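Local coordinates for protein arginine N-methyltransferase SFM1 (Saccharomyces cerevisiae, PDB 5C74), which transfers one methyl group from S-adenosyl-L-methionine to an arginine side chain of ribosomal protein S3, at residues A[88-93]-A[130-135]; A[81-86]-A[102-107]; A[17-22]-A[194-199]; A[10-15]-A[44-49]. All coordinates share one frame; numbering follows the deposited sequence.

Interaction 1: residues A[88-93]-A[130-135]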
# COMPACT_ATOMS: atom_id res chain seq x y z
N THR A 88 -5.66 24.03 -17.84
CA THR A 88 -6.85 24.00 -18.69
C THR A 88 -6.59 23.35 -20.04
O THR A 88 -7.51 22.89 -20.69
CB THR A 88 -7.44 25.41 -18.92
OG1 THR A 88 -6.53 26.21 -19.69
CG2 THR A 88 -7.72 26.09 -17.60
N ILE A 89 -5.34 23.34 -20.49
CA ILE A 89 -5.02 22.79 -21.80
C ILE A 89 -4.94 21.26 -21.72
O ILE A 89 -4.11 20.73 -21.00
CB ILE A 89 -3.68 23.35 -22.34
CG1 ILE A 89 -3.78 24.87 -22.52
CG2 ILE A 89 -3.32 22.67 -23.63
CD1 ILE A 89 -2.49 25.52 -22.95
N ASP A 90 -5.81 20.56 -22.45
CA ASP A 90 -5.73 19.10 -22.50
C ASP A 90 -4.57 18.64 -23.36
O ASP A 90 -4.24 19.28 -24.36
CB ASP A 90 -7.02 18.48 -23.07
CG ASP A 90 -8.13 18.39 -22.05
OD1 ASP A 90 -7.86 18.29 -20.83
OD2 ASP A 90 -9.30 18.44 -22.47
N LEU A 91 -3.96 17.52 -22.98
CA LEU A 91 -3.00 16.84 -23.85
C LEU A 91 -3.67 16.54 -25.18
O LEU A 91 -4.80 16.05 -25.21
CB LEU A 91 -2.51 15.55 -23.18
CG LEU A 91 -1.30 14.86 -23.80
CD1 LEU A 91 -0.05 15.70 -23.56
CD2 LEU A 91 -1.13 13.47 -23.20
N GLN A 92 -2.99 16.87 -26.28
CA GLN A 92 -3.54 16.64 -27.62
C GLN A 92 -2.56 15.82 -28.45
O GLN A 92 -1.37 15.78 -28.12
CB GLN A 92 -3.80 17.97 -28.35
CG GLN A 92 -4.94 18.79 -27.81
CD GLN A 92 -5.13 20.06 -28.62
OE1 GLN A 92 -4.44 21.06 -28.40
NE2 GLN A 92 -6.03 20.01 -29.59
N PRO A 93 -3.03 15.22 -29.55
CA PRO A 93 -2.09 14.47 -30.40
C PRO A 93 -0.89 15.29 -30.88
O PRO A 93 0.21 14.73 -31.02
CB PRO A 93 -2.97 14.03 -31.58
CG PRO A 93 -4.33 13.91 -30.98
CD PRO A 93 -4.42 15.07 -30.02
N SER A 130 2.62 21.91 -17.92
CA SER A 130 1.38 21.31 -17.44
C SER A 130 0.41 20.93 -18.56
O SER A 130 0.25 21.69 -19.53
CB SER A 130 0.67 22.28 -16.48
OG SER A 130 1.37 22.42 -15.25
N ARG A 131 -0.23 19.78 -18.43
CA ARG A 131 -1.37 19.40 -19.26
C ARG A 131 -2.44 18.74 -18.43
O ARG A 131 -2.14 18.03 -17.47
CB ARG A 131 -0.96 18.45 -20.38
CG ARG A 131 -0.16 19.11 -21.50
CD ARG A 131 -1.02 20.07 -22.30
NE ARG A 131 -0.32 20.49 -23.52
CZ ARG A 131 0.40 21.59 -23.61
NH1 ARG A 131 0.54 22.38 -22.55
NH2 ARG A 131 1.01 21.90 -24.76
N ARG A 132 -3.69 18.95 -18.83
CA ARG A 132 -4.82 18.24 -18.24
C ARG A 132 -5.14 16.99 -19.06
O ARG A 132 -4.81 16.92 -20.24
CB ARG A 132 -6.05 19.17 -18.20
CG ARG A 132 -7.15 18.73 -17.26
CD ARG A 132 -8.35 19.69 -17.33
NE ARG A 132 -9.01 19.64 -18.64
CZ ARG A 132 -10.23 20.12 -18.87
NH1 ARG A 132 -10.93 20.66 -17.89
NH2 ARG A 132 -10.75 20.03 -20.09
N LEU A 133 -5.79 16.00 -18.44
CA LEU A 133 -6.38 14.89 -19.19
C LEU A 133 -7.89 14.86 -18.93
O LEU A 133 -8.40 13.95 -18.28
CB LEU A 133 -5.77 13.55 -18.80
CG LEU A 133 -4.35 13.19 -19.24
CD1 LEU A 133 -3.96 11.83 -18.62
CD2 LEU A 133 -4.23 13.15 -20.76
N GLY A 134 -8.60 15.87 -19.43
CA GLY A 134 -10.04 15.96 -19.22
C GLY A 134 -10.38 16.43 -17.82
O GLY A 134 -9.50 16.63 -16.99
N ASP A 135 -11.66 16.62 -17.54
CA ASP A 135 -12.01 17.23 -16.26
C ASP A 135 -12.47 16.22 -15.22
O ASP A 135 -13.08 16.60 -14.21
CB ASP A 135 -13.07 18.31 -16.47
CG ASP A 135 -14.39 17.76 -16.95
OD1 ASP A 135 -14.47 16.56 -17.29
OD2 ASP A 135 -15.35 18.55 -17.01

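Interaction 2: residues A[81-86]-A[102-107]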
# COMPACT_ATOMS: atom_id res chain seq x y z
N CYS A 81 6.20 16.62 -19.52
CA CYS A 81 4.82 17.01 -19.26
C CYS A 81 4.40 16.62 -17.85
O CYS A 81 4.69 15.52 -17.39
CB CYS A 81 3.88 16.37 -20.29
SG CYS A 81 2.16 16.81 -20.02
N LEU A 82 3.73 17.53 -17.16
CA LEU A 82 3.22 17.21 -15.84
C LEU A 82 1.70 17.13 -15.88
O LEU A 82 1.05 18.09 -16.30
CB LEU A 82 3.67 18.25 -14.81
CG LEU A 82 3.09 18.10 -13.41
CD1 LEU A 82 3.69 16.88 -12.67
CD2 LEU A 82 3.32 19.38 -12.62
N LEU A 83 1.13 16.00 -15.49
CA LEU A 83 -0.32 15.92 -15.32
C LEU A 83 -0.73 16.94 -14.28
O LEU A 83 -0.22 16.94 -13.16
CB LEU A 83 -0.78 14.53 -14.87
CG LEU A 83 -2.29 14.48 -14.59
CD1 LEU A 83 -3.08 14.73 -15.89
CD2 LEU A 83 -2.72 13.16 -13.94
N ASP A 84 -1.63 17.83 -14.66
CA ASP A 84 -1.96 18.95 -13.78
C ASP A 84 -3.48 19.18 -13.84
O ASP A 84 -3.98 19.73 -14.81
CB ASP A 84 -1.18 20.19 -14.22
CG ASP A 84 -1.34 21.37 -13.26
OD1 ASP A 84 -2.15 21.31 -12.31
OD2 ASP A 84 -0.65 22.39 -13.49
N PRO A 85 -4.20 18.76 -12.79
CA PRO A 85 -5.66 18.97 -12.77
C PRO A 85 -6.07 20.44 -12.70
O PRO A 85 -7.23 20.76 -12.97
CB PRO A 85 -6.11 18.22 -11.51
CG PRO A 85 -4.88 18.12 -10.65
CD PRO A 85 -3.72 18.02 -11.61
N ARG A 86 -5.13 21.33 -12.37
CA ARG A 86 -5.44 22.76 -12.32
C ARG A 86 -5.17 23.46 -13.66
O ARG A 86 -5.46 24.65 -13.82
CB ARG A 86 -4.63 23.44 -11.21
CG ARG A 86 -4.84 22.84 -9.82
CD ARG A 86 -6.06 23.42 -9.12
NE ARG A 86 -7.31 23.08 -9.80
CZ ARG A 86 -7.94 21.92 -9.68
NH1 ARG A 86 -7.45 20.97 -8.89
NH2 ARG A 86 -9.06 21.70 -10.35
N PHE A 102 6.06 11.93 -19.23
CA PHE A 102 4.79 12.35 -18.66
C PHE A 102 4.85 12.00 -17.19
O PHE A 102 5.12 10.86 -16.84
CB PHE A 102 3.62 11.63 -19.34
CG PHE A 102 2.27 12.18 -18.96
CD1 PHE A 102 1.60 11.69 -17.85
CD2 PHE A 102 1.67 13.17 -19.72
CE1 PHE A 102 0.35 12.18 -17.50
CE2 PHE A 102 0.41 13.66 -19.37
CZ PHE A 102 -0.24 13.16 -18.26
N VAL A 103 4.64 13.00 -16.33
CA VAL A 103 4.89 12.85 -14.90
C VAL A 103 3.60 12.89 -14.07
O VAL A 103 2.77 13.76 -14.26
CB VAL A 103 5.82 13.95 -14.40
CG1 VAL A 103 6.02 13.86 -12.90
CG2 VAL A 103 7.17 13.88 -15.15
N PHE A 104 3.45 11.92 -13.17
CA PHE A 104 2.38 11.94 -12.18
C PHE A 104 2.98 12.41 -10.89
O PHE A 104 3.81 11.71 -10.29
CB PHE A 104 1.75 10.56 -11.99
CG PHE A 104 1.00 10.08 -13.19
CD1 PHE A 104 1.68 9.52 -14.27
CD2 PHE A 104 -0.38 10.20 -13.25
CE1 PHE A 104 0.99 9.08 -15.38
CE2 PHE A 104 -1.07 9.76 -14.36
CZ PHE A 104 -0.39 9.20 -15.42
N GLY A 105 2.60 13.62 -10.48
CA GLY A 105 3.11 14.21 -9.25
C GLY A 105 2.65 13.40 -8.05
O GLY A 105 1.61 12.75 -8.08
N GLY A 106 3.43 13.45 -6.98
CA GLY A 106 3.11 12.68 -5.80
C GLY A 106 1.84 13.21 -5.16
O GLY A 106 1.58 14.41 -5.24
N ILE A 107 1.05 12.33 -4.58
CA ILE A 107 -0.12 12.73 -3.80
C ILE A 107 0.23 12.58 -2.33
O ILE A 107 0.53 11.49 -1.86
CB ILE A 107 -1.37 11.90 -4.15
CG1 ILE A 107 -1.81 12.16 -5.59
CG2 ILE A 107 -2.51 12.21 -3.19
CD1 ILE A 107 -1.38 11.08 -6.56
O HOH W 1 0.62 15.54 -11.18

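Interaction 3: residues A[17-22]-A[194-199]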
# COMPACT_ATOMS: atom_id res chain seq x y z
N ILE A 17 -0.39 -2.25 -6.56
CA ILE A 17 0.41 -3.29 -7.23
C ILE A 17 -0.30 -3.77 -8.50
O ILE A 17 0.33 -3.96 -9.54
CB ILE A 17 0.67 -4.48 -6.29
CG1 ILE A 17 1.60 -4.03 -5.14
CG2 ILE A 17 1.29 -5.66 -7.07
CD1 ILE A 17 1.73 -5.08 -4.00
N LEU A 18 -1.61 -3.94 -8.42
CA LEU A 18 -2.35 -4.36 -9.61
C LEU A 18 -2.29 -3.27 -10.68
O LEU A 18 -2.12 -3.60 -11.87
CB LEU A 18 -3.80 -4.69 -9.27
CG LEU A 18 -3.98 -5.86 -8.29
CD1 LEU A 18 -5.49 -6.11 -8.07
CD2 LEU A 18 -3.31 -7.11 -8.84
N GLU A 19 -2.42 -2.01 -10.28
CA GLU A 19 -2.36 -0.91 -11.26
C GLU A 19 -0.98 -0.78 -11.89
O GLU A 19 -0.87 -0.67 -13.12
CB GLU A 19 -2.77 0.42 -10.62
CG GLU A 19 -4.26 0.42 -10.28
CD GLU A 19 -4.84 1.81 -10.04
OE1 GLU A 19 -4.07 2.80 -9.93
OE2 GLU A 19 -6.09 1.89 -9.97
N TYR A 20 0.06 -0.81 -11.07
CA TYR A 20 1.42 -0.75 -11.62
C TYR A 20 1.72 -1.94 -12.54
O TYR A 20 2.38 -1.78 -13.56
CB TYR A 20 2.47 -0.70 -10.50
CG TYR A 20 2.52 0.61 -9.74
CD1 TYR A 20 1.78 1.72 -10.15
CD2 TYR A 20 3.35 0.75 -8.63
CE1 TYR A 20 1.84 2.91 -9.44
CE2 TYR A 20 3.41 1.92 -7.93
CZ TYR A 20 2.68 3.00 -8.33
OH TYR A 20 2.79 4.16 -7.59
N SER A 21 1.24 -3.13 -12.17
CA SER A 21 1.44 -4.31 -12.99
C SER A 21 0.80 -4.12 -14.35
O SER A 21 1.38 -4.49 -15.37
CB SER A 21 0.86 -5.57 -12.33
OG SER A 21 1.53 -5.83 -11.11
N GLN A 22 -0.41 -3.56 -14.36
CA GLN A 22 -1.12 -3.34 -15.62
C GLN A 22 -0.37 -2.33 -16.48
O GLN A 22 -0.23 -2.51 -17.70
CB GLN A 22 -2.55 -2.84 -15.35
CG GLN A 22 -3.38 -2.62 -16.61
CD GLN A 22 -4.07 -3.87 -17.09
OE1 GLN A 22 -3.69 -5.00 -16.73
NE2 GLN A 22 -5.11 -3.69 -17.91
N GLU A 194 -5.78 -6.34 -14.49
CA GLU A 194 -6.04 -7.72 -14.13
C GLU A 194 -6.17 -7.81 -12.61
O GLU A 194 -5.37 -7.20 -11.88
CB GLU A 194 -4.93 -8.65 -14.64
CG GLU A 194 -4.79 -8.66 -16.16
CD GLU A 194 -3.72 -9.63 -16.67
OE1 GLU A 194 -3.11 -10.35 -15.85
OE2 GLU A 194 -3.50 -9.67 -17.90
N GLY A 195 -7.18 -8.53 -12.13
CA GLY A 195 -7.32 -8.74 -10.70
C GLY A 195 -8.09 -7.66 -9.95
O GLY A 195 -8.49 -7.88 -8.81
N MET A 196 -8.29 -6.50 -10.56
CA MET A 196 -8.93 -5.40 -9.82
C MET A 196 -10.41 -5.67 -9.54
O MET A 196 -10.90 -5.41 -8.44
CB MET A 196 -8.79 -4.06 -10.56
CG MET A 196 -9.36 -2.86 -9.75
SD MET A 196 -8.44 -2.48 -8.23
CE MET A 196 -6.96 -1.75 -8.91
N LEU A 197 -11.15 -6.19 -10.52
CA LEU A 197 -12.57 -6.48 -10.26
C LEU A 197 -12.70 -7.51 -9.14
O LEU A 197 -13.60 -7.41 -8.28
CB LEU A 197 -13.28 -6.96 -11.53
CG LEU A 197 -14.80 -7.16 -11.39
CD1 LEU A 197 -15.46 -5.89 -10.86
CD2 LEU A 197 -15.42 -7.57 -12.72
N ASP A 198 -11.80 -8.50 -9.14
CA ASP A 198 -11.76 -9.46 -8.04
C ASP A 198 -11.53 -8.78 -6.70
O ASP A 198 -12.15 -9.15 -5.70
CB ASP A 198 -10.66 -10.51 -8.24
CG ASP A 198 -11.03 -11.57 -9.25
OD1 ASP A 198 -12.21 -11.61 -9.67
OD2 ASP A 198 -10.14 -12.36 -9.63
N LEU A 199 -10.62 -7.81 -6.67
CA LEU A 199 -10.33 -7.08 -5.44
C LEU A 199 -11.57 -6.27 -5.00
O LEU A 199 -11.89 -6.20 -3.81
CB LEU A 199 -9.13 -6.15 -5.63
CG LEU A 199 -8.39 -5.67 -4.39
CD1 LEU A 199 -7.77 -6.87 -3.66
CD2 LEU A 199 -7.31 -4.66 -4.76
O HOH W 2 -2.83 -6.16 -12.65

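Interaction 4: residues A[10-15]-A[44-49]. With SO4 (sulfate ion), chain C.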
# COMPACT_ATOMS: atom_id res chain seq x y z
N GLU A 10 5.21 5.21 1.96
CA GLU A 10 5.73 3.92 2.36
C GLU A 10 4.75 2.84 1.91
O GLU A 10 3.54 2.99 2.11
CB GLU A 10 5.92 3.88 3.88
CG GLU A 10 6.54 2.62 4.38
CD GLU A 10 7.92 2.41 3.82
OE1 GLU A 10 8.27 1.25 3.52
OE2 GLU A 10 8.66 3.42 3.69
N GLY A 11 5.25 1.77 1.31
CA GLY A 11 4.43 0.62 1.02
C GLY A 11 3.72 0.64 -0.32
O GLY A 11 3.55 1.69 -0.94
N PHE A 12 3.31 -0.55 -0.76
CA PHE A 12 2.53 -0.73 -1.97
C PHE A 12 1.25 -1.45 -1.62
O PHE A 12 1.29 -2.63 -1.28
CB PHE A 12 3.31 -1.54 -3.01
CG PHE A 12 4.54 -0.86 -3.53
CD1 PHE A 12 5.70 -0.80 -2.75
CD2 PHE A 12 4.56 -0.32 -4.80
CE1 PHE A 12 6.84 -0.18 -3.23
CE2 PHE A 12 5.71 0.31 -5.29
CZ PHE A 12 6.84 0.38 -4.50
N SER A 13 0.13 -0.76 -1.70
CA SER A 13 -1.16 -1.41 -1.46
C SER A 13 -1.45 -2.40 -2.58
O SER A 13 -0.90 -2.30 -3.68
CB SER A 13 -2.26 -0.38 -1.38
OG SER A 13 -2.46 0.19 -2.66
N GLU A 14 -2.33 -3.36 -2.31
CA GLU A 14 -2.61 -4.39 -3.30
C GLU A 14 -3.18 -3.77 -4.57
O GLU A 14 -2.79 -4.16 -5.67
CB GLU A 14 -3.56 -5.44 -2.72
CG GLU A 14 -3.88 -6.59 -3.67
CD GLU A 14 -2.67 -7.43 -4.06
OE1 GLU A 14 -1.62 -7.37 -3.37
OE2 GLU A 14 -2.77 -8.16 -5.07
N TRP A 15 -4.06 -2.77 -4.44
CA TRP A 15 -4.65 -2.19 -5.64
C TRP A 15 -3.59 -1.42 -6.44
O TRP A 15 -3.62 -1.45 -7.68
CB TRP A 15 -5.85 -1.28 -5.31
CG TRP A 15 -5.58 -0.03 -4.51
CD1 TRP A 15 -5.69 0.12 -3.15
CD2 TRP A 15 -5.19 1.25 -5.02
NE1 TRP A 15 -5.39 1.42 -2.79
CE2 TRP A 15 -5.08 2.13 -3.92
CE3 TRP A 15 -4.92 1.74 -6.31
CZ2 TRP A 15 -4.72 3.47 -4.07
CZ3 TRP A 15 -4.57 3.08 -6.45
CH2 TRP A 15 -4.47 3.92 -5.34
N LYS A 44 14.28 -5.04 -1.17
CA LYS A 44 13.43 -5.92 -0.36
C LYS A 44 12.03 -5.35 -0.14
O LYS A 44 11.09 -6.09 0.18
CB LYS A 44 14.10 -6.20 0.99
CG LYS A 44 15.44 -6.89 0.88
CD LYS A 44 16.17 -6.91 2.21
CE LYS A 44 17.47 -7.69 2.11
NZ LYS A 44 18.24 -7.67 3.39
N ASP A 45 11.89 -4.04 -0.30
CA ASP A 45 10.59 -3.40 -0.09
C ASP A 45 9.70 -3.43 -1.33
O ASP A 45 8.52 -3.06 -1.25
CB ASP A 45 10.78 -1.95 0.34
CG ASP A 45 11.45 -1.84 1.71
OD1 ASP A 45 10.86 -2.33 2.69
OD2 ASP A 45 12.54 -1.23 1.80
N ILE A 46 10.25 -3.83 -2.46
CA ILE A 46 9.48 -3.82 -3.71
C ILE A 46 8.75 -5.14 -3.88
O ILE A 46 9.36 -6.21 -3.78
CB ILE A 46 10.39 -3.58 -4.93
CG1 ILE A 46 11.35 -2.41 -4.65
CG2 ILE A 46 9.55 -3.32 -6.19
CD1 ILE A 46 10.65 -1.06 -4.49
N PRO A 47 7.43 -5.09 -4.13
CA PRO A 47 6.66 -6.32 -4.29
C PRO A 47 7.30 -7.26 -5.32
O PRO A 47 7.76 -6.80 -6.36
CB PRO A 47 5.28 -5.82 -4.76
CG PRO A 47 5.16 -4.45 -4.12
CD PRO A 47 6.57 -3.89 -4.16
N GLN A 48 7.33 -8.56 -5.01
CA GLN A 48 7.93 -9.54 -5.92
C GLN A 48 7.31 -9.53 -7.31
O GLN A 48 8.01 -9.74 -8.31
CB GLN A 48 7.83 -10.94 -5.33
CG GLN A 48 8.77 -11.20 -4.16
CD GLN A 48 10.23 -11.09 -4.56
OE1 GLN A 48 10.98 -10.31 -3.98
NE2 GLN A 48 10.63 -11.88 -5.54
N ARG A 49 6.01 -9.29 -7.38
CA ARG A 49 5.33 -9.26 -8.67
C ARG A 49 5.88 -8.13 -9.54
O ARG A 49 6.04 -8.29 -10.76
CB ARG A 49 3.82 -9.12 -8.47
CG ARG A 49 3.14 -10.47 -8.20
CD ARG A 49 1.71 -10.28 -7.67
NE ARG A 49 1.68 -9.59 -6.38
CZ ARG A 49 0.60 -8.99 -5.90
NH1 ARG A 49 -0.53 -9.00 -6.61
NH2 ARG A 49 0.64 -8.38 -4.72
S SO4 C . 4.13 -9.52 -3.74
O1 SO4 C . 3.12 -8.62 -3.17
O2 SO4 C . 5.37 -9.27 -3.03
O3 SO4 C . 4.28 -9.24 -5.16
O4 SO4 C . 3.74 -10.91 -3.56

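Interaction 1: residues A[88-93]-A[130-135]
R132 runs its long side chain obliquely past the carboxylate of D90, and its carbons all lie close to the same oxygen. Its CB lies 3.3 Å from D90 OD1, with CG and CD following. The chain then bends at chi3 (66°), returning NE to the carboxylate: NE donates to D90 OD1 at 2.8 Å, while NH2 reaches D90 OD2 at 3.2 Å. This side-on salt bridge is nearly straight at both hydrogens, and each oxygen is met on its syn side but tilted out of the carboxylate plane, the two planes being 29° apart. D90 OD1 takes a second hydrogen bond, from G134 N (2.9 Å), arriving from the opposite face of the carboxylate. G134 C and D135 N lie over one face of the guanidinium, T88 O over the other. The backbones join too, R132 N giving to I89 O (2.8 Å) and R132 O accepting from L91 N (2.9 Å). I89 CG2 sits over the guanidinium of R131, whose NE forms a salt bridge with D95. A single beta bridge, D90 with R132, fastens loop 88-93 just past strand 128-131, an outermost strand, within this chain, of the parallel SPOUT-type sheet.

Interaction 2: residues A[81-86]-A[102-107]
C81 and F102 pair side by side in neighbouring parallel strands, and their side chains share one face of the sheet. C81 SG lies 3.7 Å from F102 CE2, approaching the ring obliquely in a sulfur-aromatic contact. At the far end of the same ring, L83 CB packs against F102 CZ at 3.7 Å. The first torsion of F102 (chi1 -171°) sets CG anti to the backbone N, and the ring carried on it comes to lie against both residues. L83 also extends CD2 to F104 CE2 (3.8 Å), so one leucine bridges two phenylalanines. On the face occupied by L82 and V103, L82 CD1 touches V103 CG1 at 3.8 Å.

Two backbone hydrogen bonds set this pairing: V103 N donates to C81 O (2.7 Å), and V103 O receives L83 N (3.0 Å). Beyond them the strands separate. A water spans the widening gap, donating to L83 O at 2.6 Å and accepting from G105 N at 2.8 Å, in place of a direct link between the two segments.

Farther out, helix 140-151 packs on the phenylalanines, T147 against F102 and A143 and I144 against F104. Helix 116-123 covers L82 through T117 and L120. Strand 2-6 flanks strand 101-104 on its other edge, while backbone bonds from L82 to I129 and R131 tie in strand 128-131. The side chains therefore meet through dispersion and a polarisable sulfur alone; directional bonding is confined to the backbone, and where the strands part, one water bridges L83 O and G105 N.

Interaction 3: residues A[17-22]-A[194-199]
The torsions of L18 and M196 carry each to its own partners across the contact. CG of L18 lies anti to its carbonyl carbon (chi1 -62°), and the methyls beyond it meet the start of helix 196-205. Of these, CD1 meets G195 O (3.6 Å), M196 N (3.8 Å) and L199 CD2 (4.0 Å), whereas CD2 rests on E194 O (3.7 Å). M196 has CG anti to the backbone N (chi1 -175°) and then bends at chi2 and chi3, ending with CE against E19 CG at 3.7 Å. G195 occupies the N-cap position with positive phi, where a CB would crowd L18 CD2. An alanine in place of L18 would probably open a gap beside the E194 and G195 carbonyls and leave L199 CD2 without its leucine partner. A water donates to both L18 O (2.8 Å) and E194 O (2.9 Å), and E194 N gives a weak hydrogen bond to Q22 OE1, which also accepts from R25. Helix 14-27 thus receives the first turn of helix 196-205, with W15 packing on M196 and L199. Helix 48-52 touches L18 through R49, and L205 of the second subunit packs on L199.

Interaction 4: residues A[10-15]-A[44-49]
R49 holds two anions at once, the carboxylate of E14 and a sulfate ion probably taken from the crystallisation liquor, both at the edge of its guanidinium. Toward E14 the grip is end-on: NH2 donates to E14 OE1 and NH1 to E14 OE2, each at 2.8 Å. The two planes are only 10° apart, and both oxygens are met on their syn side. A bend at chi2 (63°) in E14 places its CD for this pairing. An alanine at E14 would probably leave NH1 of R49 without its carboxylate mate and the guanidinium freer to turn. NE of R49 donates to sulfate O3 at 2.9 Å, and NH2 to O1 at the same distance. Separately, P47 sets its CD over one face of the F12 ring, offset toward the rim and 3.7 Å from the centroid, a CH-pi contact; F12 CZ also meets I46 CD1 at 4.1 Å. H7 stacks on F12, and the F12 carbonyl accepts from K202 of the second subunit. Backbone nitrogens of Q48 and R49 also bind the sulfate, at O2 and O3, just after P47 at the N-cap: an anion site at the N-terminus of helix 48-52.

Interaction 2 lies in the core and interactions 1, 3 and 4 are partly buried. Interactions 1 and 2 belong to the same parallel sheet and touch directly, S130 OG lying 2.7 Å from D84 OD2 in a probable hydrogen bond; beside backbone bonds in both, the inner one adds apolar side chains and the outer a salt bridge. Interactions 3 and 4 share helix 14-27 and meet where I17 packs on P47 and M196 on W15. Both also border the second subunit. Interaction 3 is chiefly apolar with a water bridge, whereas interaction 4 combines ring packing with charge. Interactions 1 and 4 are farthest apart, their centres about 30 Å from each other.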